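Local coordinates for protein (adenylosuccinate lyase) (Thermotoga maritima, PDB 1C3C), which catalyses two steps of de novo purine biosynthesis as an adenylosuccinate lyase, releasing fumarate from adenylosuccinate and, as in its relatives, from SAICAR, at residues Lys117-Cys120 and Asp121-Glu125. Numbering follows the deposited sequence.
Sequences KEFC and DVLWE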
loop_
_atom_site.group_PDB
_atom_site.type_symbol
_atom_site.label_atom_id
_atom_site.label_comp_id
_atom_site.label_asym_id
_atom_site.label_seq_id
_atom_site.Cartn_x
_atom_site.Cartn_y
_atom_site.Cartn_z
ATOM N N LYS A 117 -16.959 -22.184 1.783
ATOM C CA LYS A 117 -17.315 -23.428 2.502
ATOM C C LYS A 117 -17.027 -24.668 1.661
ATOM O O LYS A 117 -16.583 -25.696 2.207
ATOM C CB LYS A 117 -18.808 -23.387 2.871
ATOM C CG LYS A 117 -19.100 -22.376 3.968
ATOM C CD LYS A 117 -20.623 -22.385 4.227
ATOM C CE LYS A 117 -20.904 -21.372 5.350
ATOM N NZ LYS A 117 -22.376 -21.178 5.521
ATOM N N GLU A 118 -17.286 -24.633 0.356
ATOM C CA GLU A 118 -16.944 -25.748 -0.518
ATOM C C GLU A 118 -15.451 -26.013 -0.559
ATOM O O GLU A 118 -15.021 -27.176 -0.622
ATOM C CB GLU A 118 -17.427 -25.538 -1.978
ATOM C CG GLU A 118 -18.967 -25.557 -1.982
ATOM C CD GLU A 118 -19.542 -25.357 -3.377
ATOM O OE1 GLU A 118 -18.803 -25.564 -4.369
ATOM O OE2 GLU A 118 -20.745 -24.998 -3.479
ATOM N N PHE A 119 -14.654 -24.957 -0.604
ATOM C CA PHE A 119 -13.210 -25.095 -0.520
ATOM C C PHE A 119 -12.806 -25.780 0.805
ATOM O O PHE A 119 -11.976 -26.690 0.795
ATOM C CB PHE A 119 -12.508 -23.728 -0.646
ATOM C CG PHE A 119 -11.000 -23.756 -0.814
ATOM C CD1 PHE A 119 -10.321 -24.814 -1.390
ATOM C CD2 PHE A 119 -10.260 -22.672 -0.352
ATOM C CE1 PHE A 119 -8.947 -24.817 -1.516
ATOM C CE2 PHE A 119 -8.873 -22.639 -0.495
ATOM C CZ PHE A 119 -8.215 -23.711 -1.090
ATOM N N CYS A 120 -13.371 -25.370 1.952
ATOM C CA CYS A 120 -13.111 -26.050 3.212
ATOM C C CYS A 120 -13.431 -27.537 3.129
ATOM O O CYS A 120 -12.699 -28.396 3.655
ATOM C CB CYS A 120 -14.000 -25.383 4.314
ATOM S SG CYS A 120 -13.356 -23.773 4.826
ATOM N N ASP A 121 -14.579 -27.870 2.496
ATOM C CA ASP A 121 -14.958 -29.284 2.392
ATOM C C ASP A 121 -13.875 -30.069 1.638
ATOM O O ASP A 121 -13.508 -31.182 2.026
ATOM C CB ASP A 121 -16.306 -29.446 1.693
ATOM C CG ASP A 121 -17.497 -28.953 2.504
ATOM O OD1 ASP A 121 -17.441 -28.810 3.745
ATOM O OD2 ASP A 121 -18.533 -28.670 1.852
ATOM N N VAL A 122 -13.382 -29.498 0.549
ATOM C CA VAL A 122 -12.319 -30.128 -0.239
ATOM C C VAL A 122 -11.043 -30.274 0.575
ATOM O O VAL A 122 -10.378 -31.326 0.545
ATOM C CB VAL A 122 -12.072 -29.334 -1.526
ATOM C CG1 VAL A 122 -10.753 -29.719 -2.188
ATOM C CG2 VAL A 122 -13.241 -29.572 -2.510
ATOM N N LEU A 123 -10.674 -29.211 1.293
ATOM C CA LEU A 123 -9.478 -29.280 2.139
ATOM C C LEU A 123 -9.605 -30.338 3.235
ATOM O O LEU A 123 -8.604 -31.042 3.460
ATOM C CB LEU A 123 -9.213 -27.901 2.752
ATOM C CG LEU A 123 -8.732 -26.843 1.728
ATOM C CD1 LEU A 123 -8.907 -25.428 2.276
ATOM C CD2 LEU A 123 -7.247 -27.026 1.435
ATOM N N TRP A 124 -10.792 -30.449 3.859
ATOM C CA TRP A 124 -10.947 -31.494 4.877
ATOM C C TRP A 124 -10.788 -32.879 4.253
ATOM O O TRP A 124 -10.121 -33.761 4.854
ATOM C CB TRP A 124 -12.336 -31.378 5.486
ATOM C CG TRP A 124 -12.649 -32.383 6.565
ATOM C CD1 TRP A 124 -13.566 -33.399 6.471
ATOM C CD2 TRP A 124 -12.071 -32.488 7.865
ATOM N NE1 TRP A 124 -13.594 -34.127 7.653
ATOM C CE2 TRP A 124 -12.676 -33.569 8.525
ATOM C CE3 TRP A 124 -11.071 -31.764 8.531
ATOM C CZ2 TRP A 124 -12.315 -33.948 9.819
ATOM C CZ3 TRP A 124 -10.714 -32.126 9.816
ATOM C CH2 TRP A 124 -11.320 -33.235 10.462
ATOM N N GLU A 125 -11.418 -33.104 3.094
ATOM C CA GLU A 125 -11.296 -34.399 2.394
ATOM C C GLU A 125 -9.829 -34.722 2.099
ATOM O O GLU A 125 -9.390 -35.845 2.324
ATOM C CB GLU A 125 -12.104 -34.388 1.087
ATOM C CG GLU A 125 -12.250 -35.697 0.347
ATOM C CD GLU A 125 -12.915 -35.586 -1.020
ATOM O OE1 GLU A 125 -12.968 -36.588 -1.790
ATOM O OE2 GLU A 125 -13.390 -34.474 -1.391
#
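Phe119 and Leu123, one helical turn apart on helix 93-129, meet through a CH-pi contact. The methyl CD1 of Leu123 stands over the centre of the Phe119 ring, 3.7 Å from its centroid and close to the ring normal. At the rim, Leu123 CG lies 3.8 Å from Phe119 CE1. With chi1 at -170° the phenyl group stands out from the helix, and Leu123, its CG turned away from the carbonyl carbon (chi1 -70°), leans back so that CD1 lies over the ring face. A flat ring suits a branched aliphatic neighbour, since one face accepts a whole methyl group.

Beneath the side chains run successive i to i+4 backbone hydrogen bonds. Leu123 N gives its hydrogen to Phe119 O at 2.9 Å, and Trp124 N reaches Cys120 O at 2.8 Å. Asp121 N and Val122 N bond likewise to Lys117 O and Glu118 O, so the turn is regular.

Polarity divides the helix surface. Lys117, Glu118 and Asp121 are exposed, as suits charged groups, whereas Phe119 and Val122 pack on Thr327 of helix 303-332, and Phe119, Cys120 and Leu123 on Met160 of helix 149-173. Without the ring, as with an alanine here, the CD1 methyl of Leu123 would probably lose its aromatic face and a gap would open toward Ala326 and Met160. The chemistry is that of an amphipathic helix in the central helical bundle of the aspartase/fumarase superfamily: backbone bonds fix the turn, and apolar contacts join it to its neighbours.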